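Local atomic coordinates of lactate racemase (Thermoanaerobacterium thermosaccharolyticum, PDB entry 2YJG), a protein that catalyses the interconversion of the D- and L-isomers of lactate with a nickel pincer cofactor derived from nicotinic acid mononucleotide. Residues Lys44-Asn49 with Val248-Gly253; Leu165-Phe170 with Ala234-Val239; Met37-Ile42 with Ser244-Asn249. All coordinates share one frame; numbering follows the deposited sequence.

Contact 1 (Lys44-Asn49 with Val248-Gly253); sequences KRALEN and VNAFAG
Arg45 reaches from the side of its helix to Asn249 and Ala250 on the strand, partly through water. From CB the chain leaves with CG anti to the backbone N (chi1 -178°), and CD carries it straight on. A bend at the next bond, chi3 63°, turns NE toward water 1, which bridges it to Ala250 O. NE donates to this water at 2.6 Å; the water lies in the guanidinium plane at its edge and donates in turn to the carbonyl. At the tip, NH2 comes 3.1 Å from Asn249 OD1, which sits at the guanidinium edge while the amide plane is turned 50° away. Asn249 OD1 is also the acceptor for Ala250 N, 3.0 Å away, a bond that ties the amide to its own strand.

Beside these polar groups, Ala46 is wedged between two strand alanines. Its CB lies 3.8 Å from Ala250 CB and 3.9 Å from Ala252 CB. Ala252 CB also rests 3.5 Å from Ala46 O, while Leu47 CD2 touches the same methyl more loosely. The small alanines at the centre are consistent with the close approach of the segment axes, 6.7 Å. Past the helix end, water 2 accepts from Ala252 N and lies 2.9 Å from Asn49 O, and Ala252 has a further backbone hydrogen bond with Ile51.

Phe251 points to the other side of the strand, toward helix 257-270. The arrangement is the helix-on-sheet packing of a layered alpha/beta fold: the end of helix 39-48 runs in roughly the same direction as strand 247-253, the outermost strand of the mixed sheet within this chain, and lies against its alanine-lined face.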
loop_
_atom_site.group_PDB
_atom_site.type_symbol
_atom_site.label_atom_id
_atom_site.label_comp_id
_atom_site.label_asym_id
_atom_site.label_seq_id
_atom_site.Cartn_x
_atom_site.Cartn_y
_atom_site.Cartn_z
ATOM N N LYS A 44 -5.715 -19.222 16.502
ATOM C CA LYS A 44 -5.609 -18.903 17.931
ATOM C C LYS A 44 -5.297 -20.136 18.788
ATOM O O LYS A 44 -4.489 -20.072 19.714
ATOM C CB LYS A 44 -6.892 -18.260 18.445
ATOM C CG LYS A 44 -7.159 -16.830 18.027
ATOM C CD LYS A 44 -6.501 -15.856 19.011
ATOM C CE LYS A 44 -6.995 -15.991 20.477
ATOM N NZ LYS A 44 -5.916 -15.972 21.622
ATOM N N ARG A 45 -5.929 -21.261 18.484
ATOM C CA ARG A 45 -5.629 -22.505 19.194
ATOM C C ARG A 45 -4.139 -22.808 19.146
ATOM O O ARG A 45 -3.536 -23.130 20.169
ATOM C CB ARG A 45 -6.441 -23.694 18.611
ATOM C CG ARG A 45 -6.245 -25.050 19.309
ATOM C CD ARG A 45 -6.988 -26.213 18.612
ATOM N NE ARG A 45 -6.487 -26.451 17.258
ATOM C CZ ARG A 45 -6.883 -27.422 16.429
ATOM N NH1 ARG A 45 -7.792 -28.324 16.803
ATOM N NH2 ARG A 45 -6.338 -27.498 15.208
ATOM N N ALA A 46 -3.549 -22.715 17.956
ATOM C CA ALA A 46 -2.102 -22.914 17.807
ATOM C C ALA A 46 -1.330 -21.968 18.681
ATOM O O ALA A 46 -0.418 -22.364 19.382
ATOM C CB ALA A 46 -1.664 -22.697 16.342
ATOM N N LEU A 47 -1.633 -20.677 18.553
ATOM C CA LEU A 47 -0.935 -19.659 19.319
ATOM C C LEU A 47 -1.117 -19.889 20.836
ATOM O O LEU A 47 -0.176 -19.694 21.617
ATOM C CB LEU A 47 -1.408 -18.259 18.931
ATOM C CG LEU A 47 -1.031 -17.816 17.491
ATOM C CD1 LEU A 47 -1.774 -16.482 17.172
ATOM C CD2 LEU A 47 0.485 -17.721 17.273
ATOM N N GLU A 48 -2.310 -20.322 21.233
ATOM C CA GLU A 48 -2.573 -20.536 22.658
ATOM C C GLU A 48 -1.915 -21.844 23.209
ATOM O O GLU A 48 -1.850 -22.057 24.424
ATOM C CB GLU A 48 -4.071 -20.535 22.898
ATOM C CG GLU A 48 -4.845 -19.157 22.753
ATOM C CD GLU A 48 -6.364 -19.329 22.610
ATOM O OE1 GLU A 48 -6.926 -20.397 22.963
ATOM O OE2 GLU A 48 -7.034 -18.400 22.146
ATOM N N ASN A 49 -1.365 -22.690 22.319
ATOM C CA ASN A 49 -0.856 -24.018 22.658
ATOM C C ASN A 49 0.463 -24.221 21.903
ATOM O O ASN A 49 0.568 -25.128 21.004
ATOM C CB ASN A 49 -1.898 -25.071 22.279
ATOM C CG ASN A 49 -3.184 -24.948 23.128
ATOM O OD1 ASN A 49 -3.219 -25.424 24.265
ATOM N ND2 ASN A 49 -4.239 -24.327 22.569
ATOM N N VAL A 248 -6.783 -25.194 7.475
ATOM C CA VAL A 248 -7.371 -26.425 8.060
ATOM C C VAL A 248 -6.669 -26.935 9.318
ATOM O O VAL A 248 -7.221 -27.746 10.099
ATOM C CB VAL A 248 -7.516 -27.540 7.007
ATOM C CG1 VAL A 248 -8.449 -27.112 5.919
ATOM C CG2 VAL A 248 -6.152 -27.933 6.438
ATOM N N ASN A 249 -5.460 -26.457 9.560
ATOM C CA ASN A 249 -4.723 -26.694 10.780
ATOM C C ASN A 249 -3.620 -25.622 10.885
ATOM O O ASN A 249 -3.291 -24.929 9.917
ATOM C CB ASN A 249 -4.097 -28.103 10.785
ATOM C CG ASN A 249 -3.982 -28.747 12.193
ATOM O OD1 ASN A 249 -3.993 -28.098 13.249
ATOM N ND2 ASN A 249 -3.829 -30.049 12.185
ATOM N N ALA A 250 -3.007 -25.591 12.039
ATOM C CA ALA A 250 -1.995 -24.624 12.400
ATOM C C ALA A 250 -1.158 -25.095 13.562
ATOM O O ALA A 250 -1.673 -25.778 14.501
ATOM C CB ALA A 250 -2.653 -23.260 12.714
ATOM N N PHE A 251 0.132 -24.751 13.495
ATOM C CA PHE A 251 1.163 -25.185 14.415
ATOM C C PHE A 251 2.041 -23.982 14.742
ATOM O O PHE A 251 2.518 -23.317 13.833
ATOM C CB PHE A 251 2.002 -26.316 13.779
ATOM C CG PHE A 251 1.179 -27.444 13.304
ATOM C CD1 PHE A 251 0.546 -27.381 12.087
ATOM C CD2 PHE A 251 0.940 -28.581 14.143
ATOM C CE1 PHE A 251 -0.297 -28.415 11.644
ATOM C CE2 PHE A 251 0.129 -29.596 13.689
ATOM C CZ PHE A 251 -0.494 -29.510 12.432
ATOM N N ALA A 252 2.306 -23.769 16.029
ATOM C CA ALA A 252 3.015 -22.620 16.515
ATOM C C ALA A 252 3.992 -23.017 17.601
ATOM O O ALA A 252 3.711 -23.962 18.384
ATOM C CB ALA A 252 2.005 -21.577 17.043
ATOM N N GLY A 253 5.102 -22.285 17.668
ATOM C CA GLY A 253 6.105 -22.407 18.721
ATOM C C GLY A 253 7.501 -22.539 18.190
ATOM O O GLY A 253 7.901 -21.783 17.304
HETATM O O HOH W 1 -4.661 -25.405 15.697
HETATM O O HOH W 2 0.517 -25.011 18.081
#

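Contact 2 (Leu165-Phe170 with Ala234-Val239); sequences LVAEGF and AFILNV
Ala167 O is gripped twice by the neighbouring strand: Leu237 N donates to it at 3.0 Å in the carbonyl plane, and the CA-H of Ile236 approaches to the same 3.0 Å. Phe235 O is held alike, with Ala167 N donating at 3.0 Å and the CA-H of Val166 beside it. Further along, Val239 N bonds to Gly169 O with an N-H...O angle of 162°, whereas the bond from Gly169 N to Leu237 O is weak, bent to 132°. At the other end Ala234 N meets Leu165 O at 2.9 Å, nearly along the C=O axis. This is a parallel pair in register, Ala167 opposite Ile236 and Gly169 opposite Asn238.

Val166 and Phe235 lie side by side and point the same way. Val166 CG1, anti to the backbone N (chi1 171°), comes to the edge of the Phe235 ring, and CG2 meets Phe235 CB at 4.1 Å. Phe170 touches Val239 through CB, 3.9 Å from CG2, while its ring leads away toward Arg75, which by similarity binds the nickel cofactor. Asn238, paired with Gly169, points to the opposite face, that of Ala167 and Ile236.

Glu168 leans to the face of Phe235 and Leu237, its CB 3.5 Å from Leu237 O. Its buried carboxylate is satisfied elsewhere, OE2 by Thr70 and Ser79 and OE1 by Thr82. Helix 79-91 covers this face, touching Glu168 and Leu237 through Leu86. Within the mixed sheet, strand 66-71 pairs with 164-170 along its other edge, and antiparallel strand 247-253 with the other edge of 233-241.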
loop_
_atom_site.group_PDB
_atom_site.type_symbol
_atom_site.label_atom_id
_atom_site.label_comp_id
_atom_site.label_asym_id
_atom_site.label_seq_id
_atom_site.Cartn_x
_atom_site.Cartn_y
_atom_site.Cartn_z
ATOM N N LEU A 165 12.940 -12.480 16.797
ATOM C CA LEU A 165 12.640 -12.836 15.440
ATOM C C LEU A 165 11.627 -13.961 15.383
ATOM O O LEU A 165 11.823 -15.027 15.989
ATOM C CB LEU A 165 13.914 -13.249 14.722
ATOM C CG LEU A 165 13.799 -13.543 13.210
ATOM C CD1 LEU A 165 13.264 -12.279 12.382
ATOM C CD2 LEU A 165 15.100 -14.054 12.644
ATOM N N VAL A 166 10.560 -13.710 14.618
ATOM C CA VAL A 166 9.434 -14.601 14.460
ATOM C C VAL A 166 9.236 -14.876 12.952
ATOM O O VAL A 166 9.583 -14.034 12.118
ATOM C CB VAL A 166 8.154 -13.920 15.059
ATOM C CG1 VAL A 166 6.929 -14.673 14.746
ATOM C CG2 VAL A 166 8.283 -13.828 16.539
ATOM N N ALA A 167 8.573 -15.971 12.614
ATOM C CA ALA A 167 8.163 -16.189 11.193
ATOM C C ALA A 167 6.823 -16.866 11.097
ATOM O O ALA A 167 6.453 -17.669 11.981
ATOM C CB ALA A 167 9.167 -17.059 10.482
ATOM N N GLU A 168 6.122 -16.574 10.002
ATOM C CA GLU A 168 4.959 -17.305 9.653
ATOM C C GLU A 168 5.179 -17.973 8.307
ATOM O O GLU A 168 6.115 -17.658 7.558
ATOM C CB GLU A 168 3.714 -16.452 9.645
ATOM C CG GLU A 168 3.657 -15.361 8.590
ATOM C CD GLU A 168 2.228 -14.923 8.250
ATOM O OE1 GLU A 168 1.282 -15.375 8.938
ATOM O OE2 GLU A 168 2.051 -14.131 7.283
ATOM N N GLY A 169 4.331 -18.939 8.006
ATOM C CA GLY A 169 4.512 -19.716 6.770
ATOM C C GLY A 169 3.419 -20.755 6.615
ATOM O O GLY A 169 2.448 -20.770 7.383
ATOM N N PHE A 170 3.597 -21.672 5.666
ATOM C CA PHE A 170 2.670 -22.812 5.508
ATOM C C PHE A 170 3.476 -24.083 5.182
ATOM O O PHE A 170 4.699 -24.005 4.754
ATOM C CB PHE A 170 1.625 -22.532 4.423
ATOM C CG PHE A 170 2.115 -22.718 3.065
ATOM C CD1 PHE A 170 3.204 -22.026 2.600
ATOM C CD2 PHE A 170 1.499 -23.600 2.230
ATOM C CE1 PHE A 170 3.681 -22.277 1.346
ATOM C CE2 PHE A 170 1.954 -23.799 0.973
ATOM C CZ PHE A 170 3.043 -23.142 0.549
ATOM N N ALA A 234 12.921 -17.585 16.894
ATOM C CA ALA A 234 12.455 -17.924 18.237
ATOM C C ALA A 234 11.034 -18.481 18.304
ATOM O O ALA A 234 10.640 -19.170 19.250
ATOM C CB ALA A 234 12.562 -16.661 19.109
ATOM N N PHE A 235 10.242 -18.200 17.289
ATOM C CA PHE A 235 8.840 -18.619 17.252
ATOM C C PHE A 235 8.372 -18.613 15.786
ATOM O O PHE A 235 8.713 -17.678 15.024
ATOM C CB PHE A 235 7.992 -17.638 18.075
ATOM C CG PHE A 235 6.594 -18.078 18.334
ATOM C CD1 PHE A 235 5.570 -17.783 17.443
ATOM C CD2 PHE A 235 6.272 -18.730 19.512
ATOM C CE1 PHE A 235 4.283 -18.177 17.722
ATOM C CE2 PHE A 235 5.021 -19.101 19.773
ATOM C CZ PHE A 235 4.017 -18.794 18.902
ATOM N N ILE A 236 7.589 -19.645 15.437
ATOM C CA ILE A 236 6.881 -19.707 14.155
ATOM C C ILE A 236 5.360 -19.952 14.317
ATOM O O ILE A 236 4.888 -20.462 15.380
ATOM C CB ILE A 236 7.508 -20.752 13.220
ATOM C CG1 ILE A 236 7.136 -22.178 13.659
ATOM C CG2 ILE A 236 9.063 -20.515 13.079
ATOM C CD1 ILE A 236 7.520 -23.272 12.582
ATOM N N LEU A 237 4.590 -19.541 13.307
ATOM C CA LEU A 237 3.175 -19.943 13.166
ATOM C C LEU A 237 3.175 -20.463 11.755
ATOM O O LEU A 237 3.485 -19.716 10.822
ATOM C CB LEU A 237 2.207 -18.773 13.328
ATOM C CG LEU A 237 0.798 -19.043 12.793
ATOM C CD1 LEU A 237 0.127 -20.126 13.645
ATOM C CD2 LEU A 237 -0.086 -17.827 12.638
ATOM N N ASN A 238 2.926 -21.746 11.589
ATOM C CA ASN A 238 2.783 -22.311 10.222
ATOM C C ASN A 238 1.398 -22.948 10.056
ATOM O O ASN A 238 0.979 -23.705 10.917
ATOM C CB ASN A 238 3.834 -23.386 9.954
ATOM C CG ASN A 238 5.187 -22.846 9.571
ATOM O OD1 ASN A 238 5.481 -21.638 9.609
ATOM N ND2 ASN A 238 6.040 -23.761 9.217
ATOM N N VAL A 239 0.717 -22.640 8.967
ATOM C CA VAL A 239 -0.576 -23.181 8.667
ATOM C C VAL A 239 -0.475 -24.315 7.642
ATOM O O VAL A 239 0.532 -24.495 6.951
ATOM C CB VAL A 239 -1.573 -22.110 8.197
ATOM C CG1 VAL A 239 -1.965 -21.137 9.338
ATOM C CG2 VAL A 239 -1.093 -21.353 6.958
#

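Contact 3 (Met37-Ile42 with Ser244-Asn249); sequences MSEEDI and SHKIVN
The Glu39 carboxylate lies flat against Lys246 and accepts a hydrogen bond from Ile247 N. Lys246 CG sits over one face, 3.7 Å from Glu39 CD, the two chains passing across each other. From the same face Ile247 N donates to Glu39 OE1 at 2.9 Å; the bond is straight, 172° at the hydrogen, though the donor stands 37° above the carboxylate plane. Water 3 is a second donor to OE1, at 2.6 Å, and also donates to His245 O. Two donors thus grip OE1 and would probably limit rotation of the carboxylate. Lys246 forms no salt bridge with it: NZ stays 6.0 Å from Glu39 OE1 because the chain curls back, bent at chi2 and chi4, to give its hydrogen bond to Ile247 O. The two opposite charges would probably still attract weakly. An alanine in place of Glu39 would probably leave the Ile247 N-H without its acceptor, take one partner from water 3 and uncover the flank of Lys246.

One helical turn on, Ile42 takes over with carbon contacts. CG2, anti to the backbone N, packs on Ile247 CG2 at 3.9 Å and against the backbone of Asn249, 3.6 Å from its C. CD1 rests on two carbonyls, 3.7 Å from Val248 O and slightly farther from Ile247 O. Ile81 of helix 79-91 touches both Glu39 and Ile247.

Ser38 is the N-cap of this helix, its OG accepting from Asp41 N. The first helical turn meets the start of strand 247-253, the edge strand within this chain, where Val248 and Asn249 both face Val240 in a classic beta bulge.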
loop_
_atom_site.group_PDB
_atom_site.type_symbol
_atom_site.label_atom_id
_atom_site.label_comp_id
_atom_site.label_asym_id
_atom_site.label_seq_id
_atom_site.Cartn_x
_atom_site.Cartn_y
_atom_site.Cartn_z
ATOM N N MET A 37 -14.522 -25.468 13.162
ATOM C CA MET A 37 -13.752 -24.298 13.638
ATOM C C MET A 37 -13.496 -23.301 12.516
ATOM O O MET A 37 -13.198 -23.684 11.389
ATOM C CB MET A 37 -12.404 -24.726 14.227
ATOM C CG MET A 37 -12.384 -24.866 15.737
ATOM S SD MET A 37 -10.683 -24.907 16.393
ATOM C CE MET A 37 -11.007 -24.455 18.102
ATOM N N SER A 38 -13.603 -22.015 12.828
ATOM C CA SER A 38 -13.225 -20.996 11.879
ATOM C C SER A 38 -11.710 -21.069 11.668
ATOM O O SER A 38 -10.970 -21.598 12.524
ATOM C CB SER A 38 -13.589 -19.601 12.395
ATOM O OG SER A 38 -12.909 -19.344 13.596
ATOM N N GLU A 39 -11.260 -20.484 10.560
ATOM C CA GLU A 39 -9.817 -20.339 10.298
ATOM C C GLU A 39 -9.153 -19.590 11.440
ATOM O O GLU A 39 -8.074 -19.932 11.915
ATOM C CB GLU A 39 -9.588 -19.617 8.978
ATOM C CG GLU A 39 -10.151 -20.353 7.740
ATOM C CD GLU A 39 -9.835 -19.655 6.417
ATOM O OE1 GLU A 39 -8.695 -19.749 5.942
ATOM O OE2 GLU A 39 -10.701 -18.950 5.865
ATOM N N GLU A 40 -9.840 -18.560 11.929
ATOM C CA GLU A 40 -9.251 -17.716 12.946
ATOM C C GLU A 40 -9.053 -18.516 14.239
ATOM O O GLU A 40 -8.031 -18.410 14.876
ATOM C CB GLU A 40 -10.137 -16.434 13.091
ATOM C CG GLU A 40 -10.166 -15.751 14.429
ATOM C CD GLU A 40 -11.307 -14.741 14.521
ATOM O OE1 GLU A 40 -11.443 -13.900 13.593
ATOM O OE2 GLU A 40 -12.078 -14.819 15.512
ATOM N N ASP A 41 -10.066 -19.314 14.631
ATOM C CA ASP A 41 -9.975 -20.134 15.800
ATOM C C ASP A 41 -8.926 -21.210 15.683
ATOM O O ASP A 41 -8.355 -21.624 16.671
ATOM C CB ASP A 41 -11.351 -20.747 16.151
ATOM C CG ASP A 41 -12.287 -19.715 16.816
ATOM O OD1 ASP A 41 -11.803 -18.689 17.269
ATOM O OD2 ASP A 41 -13.507 -19.902 16.813
ATOM N N ILE A 42 -8.670 -21.703 14.481
ATOM C CA ILE A 42 -7.615 -22.728 14.342
ATOM C C ILE A 42 -6.287 -22.078 14.661
ATOM O O ILE A 42 -5.473 -22.634 15.384
ATOM C CB ILE A 42 -7.613 -23.321 12.927
ATOM C CG1 ILE A 42 -8.817 -24.228 12.749
ATOM C CG2 ILE A 42 -6.347 -24.074 12.686
ATOM C CD1 ILE A 42 -8.954 -24.709 11.384
ATOM N N SER A 244 -8.346 -24.655 -1.725
ATOM C CA SER A 244 -8.950 -23.317 -1.725
ATOM C C SER A 244 -8.148 -22.246 -1.005
ATOM O O SER A 244 -8.536 -21.074 -1.016
ATOM C CB SER A 244 -10.327 -23.402 -1.057
ATOM O OG SER A 244 -11.021 -24.593 -1.455
ATOM N N HIS A 245 -7.046 -22.644 -0.365
ATOM C CA HIS A 245 -6.248 -21.770 0.504
ATOM C C HIS A 245 -6.901 -21.488 1.844
ATOM O O HIS A 245 -6.456 -20.614 2.561
ATOM C CB HIS A 245 -5.814 -20.437 -0.143
ATOM C CG HIS A 245 -4.983 -20.582 -1.383
ATOM N ND1 HIS A 245 -4.405 -21.772 -1.773
ATOM C CD2 HIS A 245 -4.615 -19.665 -2.315
ATOM C CE1 HIS A 245 -3.734 -21.587 -2.900
ATOM N NE2 HIS A 245 -3.843 -20.318 -3.247
ATOM N N LYS A 246 -7.919 -22.262 2.212
ATOM C CA LYS A 246 -8.493 -22.228 3.559
ATOM C C LYS A 246 -7.604 -22.936 4.589
ATOM O O LYS A 246 -7.100 -24.051 4.345
ATOM C CB LYS A 246 -9.899 -22.877 3.541
ATOM C CG LYS A 246 -10.623 -22.868 4.856
ATOM C CD LYS A 246 -11.489 -24.148 5.071
ATOM C CE LYS A 246 -11.980 -24.236 6.562
ATOM N NZ LYS A 246 -11.117 -24.944 7.605
ATOM N N ILE A 247 -7.394 -22.284 5.737
ATOM C CA ILE A 247 -6.622 -22.872 6.832
ATOM C C ILE A 247 -7.411 -24.020 7.394
ATOM O O ILE A 247 -8.589 -23.823 7.720
ATOM C CB ILE A 247 -6.322 -21.847 7.969
ATOM C CG1 ILE A 247 -5.393 -20.755 7.423
ATOM C CG2 ILE A 247 -5.713 -22.529 9.203
ATOM C CD1 ILE A 247 -5.251 -19.509 8.351
ATOM N N VAL A 248 -6.783 -25.194 7.475
ATOM C CA VAL A 248 -7.371 -26.425 8.060
ATOM C C VAL A 248 -6.669 -26.935 9.318
ATOM O O VAL A 248 -7.221 -27.746 10.099
ATOM C CB VAL A 248 -7.516 -27.540 7.007
ATOM C CG1 VAL A 248 -8.449 -27.112 5.919
ATOM C CG2 VAL A 248 -6.152 -27.933 6.438
ATOM N N ASN A 249 -5.460 -26.457 9.560
ATOM C CA ASN A 249 -4.723 -26.694 10.780
ATOM C C ASN A 249 -3.620 -25.622 10.885
ATOM O O ASN A 249 -3.291 -24.929 9.917
ATOM C CB ASN A 249 -4.097 -28.103 10.785
ATOM C CG ASN A 249 -3.982 -28.747 12.193
ATOM O OD1 ASN A 249 -3.993 -28.098 13.249
ATOM N ND2 ASN A 249 -3.829 -30.049 12.185
HETATM O O HOH W 3 -7.511 -18.482 3.960
#

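How the contacts relate
After three N-terminal strands the chain forms helix 39-48, whose start supplies contact 3 and whose end supplies contact 1. Much later come strand 164-170 and then strand 233-241, and contact 2 joins them after an excursion of some sixty residues. A short turn leads into strand 247-253, which returns to the helix and closes two loops of about 200 residues. Contacts 3 and 1 overlap in Val248 and Asn249, and their spans cross, because the helix and strand run the same way. Contact 2 is nested inside both. Phe251 O and Asn238 N, 2.8 Å apart, connect contacts 1 and 2, linking helix 39-48 through the edge strand to the interior of the sheet.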